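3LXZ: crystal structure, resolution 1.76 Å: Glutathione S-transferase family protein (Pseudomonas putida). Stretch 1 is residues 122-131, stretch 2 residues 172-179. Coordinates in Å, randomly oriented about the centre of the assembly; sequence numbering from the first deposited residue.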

# COMPACT_ATOMS: atom_id res chain seq x y z
N ILE A 122 19.14 4.08 8.55
CA ILE A 122 17.78 4.45 8.17
C ILE A 122 17.82 5.61 7.16
O ILE A 122 17.04 5.63 6.20
CB ILE A 122 16.93 4.80 9.43
CG1 ILE A 122 16.60 3.52 10.21
CG2 ILE A 122 15.61 5.52 9.01
CD1 ILE A 122 16.08 3.74 11.66
N LYS A 123 18.74 6.54 7.36
CA LYS A 123 18.90 7.68 6.42
C LYS A 123 19.35 7.24 5.03
O LYS A 123 18.78 7.66 4.00
CB LYS A 123 19.85 8.75 7.02
CG LYS A 123 19.18 9.59 8.13
CD LYS A 123 20.00 10.83 8.52
CE LYS A 123 20.93 10.57 9.69
NZ LYS A 123 21.06 11.80 10.57
N GLU A 124 20.36 6.37 5.00
CA GLU A 124 20.87 5.79 3.76
C GLU A 124 19.76 5.12 2.99
O GLU A 124 19.65 5.32 1.78
CB GLU A 124 21.96 4.75 4.03
CG GLU A 124 23.20 5.36 4.61
CD GLU A 124 24.28 4.35 5.05
OE1 GLU A 124 24.03 3.11 5.15
OE2 GLU A 124 25.40 4.85 5.29
N LYS A 125 18.94 4.32 3.68
CA LYS A 125 17.89 3.59 3.02
C LYS A 125 16.82 4.57 2.50
O LYS A 125 16.35 4.43 1.38
CB LYS A 125 17.32 2.48 3.93
CG LYS A 125 16.17 1.66 3.35
CD LYS A 125 16.42 1.21 1.90
CE LYS A 125 15.45 0.14 1.46
NZ LYS A 125 15.94 -1.21 1.79
N ALA A 126 16.47 5.57 3.31
CA ALA A 126 15.52 6.58 2.87
C ALA A 126 15.98 7.34 1.65
O ALA A 126 15.20 7.58 0.74
CB ALA A 126 15.15 7.54 3.99
N ARG A 127 17.25 7.73 1.61
CA ARG A 127 17.77 8.41 0.42
C ARG A 127 17.61 7.56 -0.85
O ARG A 127 17.12 8.04 -1.86
CB ARG A 127 19.24 8.78 0.62
CG ARG A 127 19.87 9.55 -0.59
CD ARG A 127 21.40 9.70 -0.44
NE ARG A 127 21.71 10.23 0.88
CZ ARG A 127 21.86 11.52 1.15
NH1 ARG A 127 21.78 12.43 0.18
NH2 ARG A 127 22.12 11.89 2.40
N ALA A 128 18.01 6.28 -0.80
CA ALA A 128 17.90 5.43 -1.97
C ALA A 128 16.41 5.24 -2.34
O ALA A 128 16.04 5.32 -3.53
CB ALA A 128 18.59 4.07 -1.73
N ASP A 129 15.58 5.00 -1.33
CA ASP A 129 14.14 4.78 -1.58
C ASP A 129 13.44 6.01 -2.18
O ASP A 129 12.62 5.88 -3.10
CB ASP A 129 13.42 4.33 -0.30
CG ASP A 129 13.69 2.90 0.07
OD1 ASP A 129 14.17 2.11 -0.78
OD2 ASP A 129 13.39 2.54 1.23
N LEU A 130 13.77 7.20 -1.66
CA LEU A 130 13.20 8.45 -2.17
C LEU A 130 13.67 8.81 -3.56
O LEU A 130 12.88 9.20 -4.43
CB LEU A 130 13.44 9.60 -1.21
CG LEU A 130 12.50 9.49 -0.02
CD1 LEU A 130 12.96 10.33 1.12
CD2 LEU A 130 11.11 9.88 -0.46
N LEU A 131 14.97 8.66 -3.78
CA LEU A 131 15.49 8.83 -5.12
C LEU A 131 14.75 7.90 -6.10
O LEU A 131 14.39 8.31 -7.20
CB LEU A 131 16.99 8.56 -5.16
CG LEU A 131 17.86 9.67 -4.60
CD1 LEU A 131 19.34 9.26 -4.74
CD2 LEU A 131 17.63 11.05 -5.32
N LYS A 172 16.05 19.04 4.71
CA LYS A 172 16.54 19.12 6.08
C LYS A 172 17.45 17.96 6.49
O LYS A 172 18.44 18.17 7.21
CB LYS A 172 15.37 19.27 7.08
CG LYS A 172 14.56 20.56 6.90
CD LYS A 172 13.27 20.57 7.74
CE LYS A 172 13.46 21.22 9.13
NZ LYS A 172 13.49 22.73 9.11
N VAL A 173 17.11 16.75 6.05
CA VAL A 173 17.80 15.53 6.50
C VAL A 173 18.84 15.02 5.49
O VAL A 173 19.92 14.56 5.87
CB VAL A 173 16.77 14.38 6.81
CG1 VAL A 173 17.48 13.13 7.35
CG2 VAL A 173 15.70 14.85 7.78
N LEU A 174 18.52 15.07 4.20
CA LEU A 174 19.33 14.38 3.23
C LEU A 174 20.21 15.29 2.38
O LEU A 174 21.03 14.79 1.61
CB LEU A 174 18.43 13.52 2.34
CG LEU A 174 17.56 12.48 3.08
CD1 LEU A 174 16.75 11.66 2.08
CD2 LEU A 174 18.42 11.56 3.92
N ASN A 175 20.01 16.60 2.50
CA ASN A 175 20.70 17.60 1.66
C ASN A 175 20.40 17.44 0.15
O ASN A 175 21.29 17.59 -0.70
CB ASN A 175 22.22 17.59 1.93
CG ASN A 175 22.57 17.74 3.43
OD1 ASN A 175 23.22 16.87 4.03
ND2 ASN A 175 22.12 18.84 4.05
N ILE A 176 19.14 17.14 -0.18
CA ILE A 176 18.70 16.94 -1.57
C ILE A 176 17.35 17.63 -1.74
O ILE A 176 16.44 17.43 -0.94
CB ILE A 176 18.51 15.43 -1.93
CG1 ILE A 176 19.76 14.61 -1.60
CG2 ILE A 176 18.09 15.25 -3.40
CD1 ILE A 176 19.54 13.08 -1.75
N ASP A 177 17.23 18.46 -2.77
CA ASP A 177 15.94 19.07 -3.08
C ASP A 177 15.40 18.27 -4.24
O ASP A 177 15.84 18.42 -5.37
CB ASP A 177 16.13 20.57 -3.41
CG ASP A 177 14.83 21.30 -3.69
OD1 ASP A 177 13.77 20.66 -3.87
OD2 ASP A 177 14.86 22.56 -3.75
N PHE A 178 14.46 17.38 -3.96
CA PHE A 178 13.89 16.54 -4.99
C PHE A 178 13.13 17.37 -6.02
O PHE A 178 13.06 17.02 -7.19
CB PHE A 178 12.97 15.45 -4.40
CG PHE A 178 13.67 14.52 -3.42
CD1 PHE A 178 14.59 13.58 -3.85
CD2 PHE A 178 13.36 14.58 -2.07
CE1 PHE A 178 15.23 12.73 -2.93
CE2 PHE A 178 14.00 13.74 -1.15
CZ PHE A 178 14.92 12.83 -1.59
N LEU A 179 12.54 18.47 -5.61
CA LEU A 179 11.70 19.23 -6.53
C LEU A 179 12.50 20.21 -7.41
O LEU A 179 11.98 20.69 -8.41
CB LEU A 179 10.58 19.94 -5.78
CG LEU A 179 9.54 19.03 -5.12
CD1 LEU A 179 8.55 19.84 -4.28
CD2 LEU A 179 8.79 18.21 -6.16

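Stretch 1 is a run of regular α-helix, held by backbone hydrogen bonds from each amide to the carbonyl four residues earlier, such as R127 N to K123 O at 2.8 Å and L130 N to A126 O at 2.8 Å. Against it lies a segment of different character: stretch 2 enters as helix, with a wider turn of π type at 172-174, and leaves helical geometry at N175, whose phi is positive. Because one side is a helix, its contacts recur with the helical repeat: K123, A126, R127, L130 and L131 meet the other stretch, while I122, E124, K125, A128 and D129 do not.

K123 is the first to touch. Its CA-to-CB bond points toward stretch 2, and the aliphatic part of its long side chain supplies the contact, with K123 CD 3.6 Å from V173 CG1. Lysine suits such a partly exposed position, since its methylenes can pack against a valine while the charged end reaches beyond them; here NZ is hydrogen-bonded elsewhere in the structure. The backbone of the same residue also lies near L174, with K123 O 3.9 Å from L174 CD2.

A126 follows three residues later, a little less than one helical turn, buried and pointing toward the other stretch. Its small side chain stays 4.8 Å away, but its backbone is within reach. The small methyl group suits a buried position facing L174, whose CD1 lies at a loose 4.4 Å from A126 C.

R127 makes the polar link. Its CA-to-CB bond points sideways, yet its chain, extended through chi1 and chi2 (both t) and bent at chi3 (m), brings the guanidinium to the backbone carbonyl of L174. R127 NH1 donates a hydrogen bond to L174 O at 2.9 Å, and R127 NH2 adds a weak one to L174 O at 3.2 Å, so a single carbonyl oxygen accepts from both nitrogens. Arginine suits this place because it combines reach with two terminal donors. The flat group also has apolar company: L174 CD2 lies over one face, 4.0 Å from R127 NH2. L174 thus serves the arginine twice, through its carbonyl and through its side chain. I176 CD1 lies obliquely, 3.0 Å from R127 NH1, which is shorter than normal packing and tight rather than comfortable.

Further along, L130 is buried and points toward stretch 2, where a branched apolar side chain can fill space between neighbours. L130 CD1 meets L174 CD1 at 4.1 Å, and L130 CB approaches F178 CZ at 3.6 Å, obliquely to the ring. One leucine therefore bridges two apolar residues that are four apart in sequence.

L131 closes the walk. Its CA-to-CB bond is sideways, but the end of the side chain comes nearer, placing L131 CD2 3.8 Å from F178 CE1 at the edge of the ring, near its plane. Although L131 is exposed, this contact covers part of its apolar surface, and the buried phenylalanine gains a second leucine neighbour beside L130.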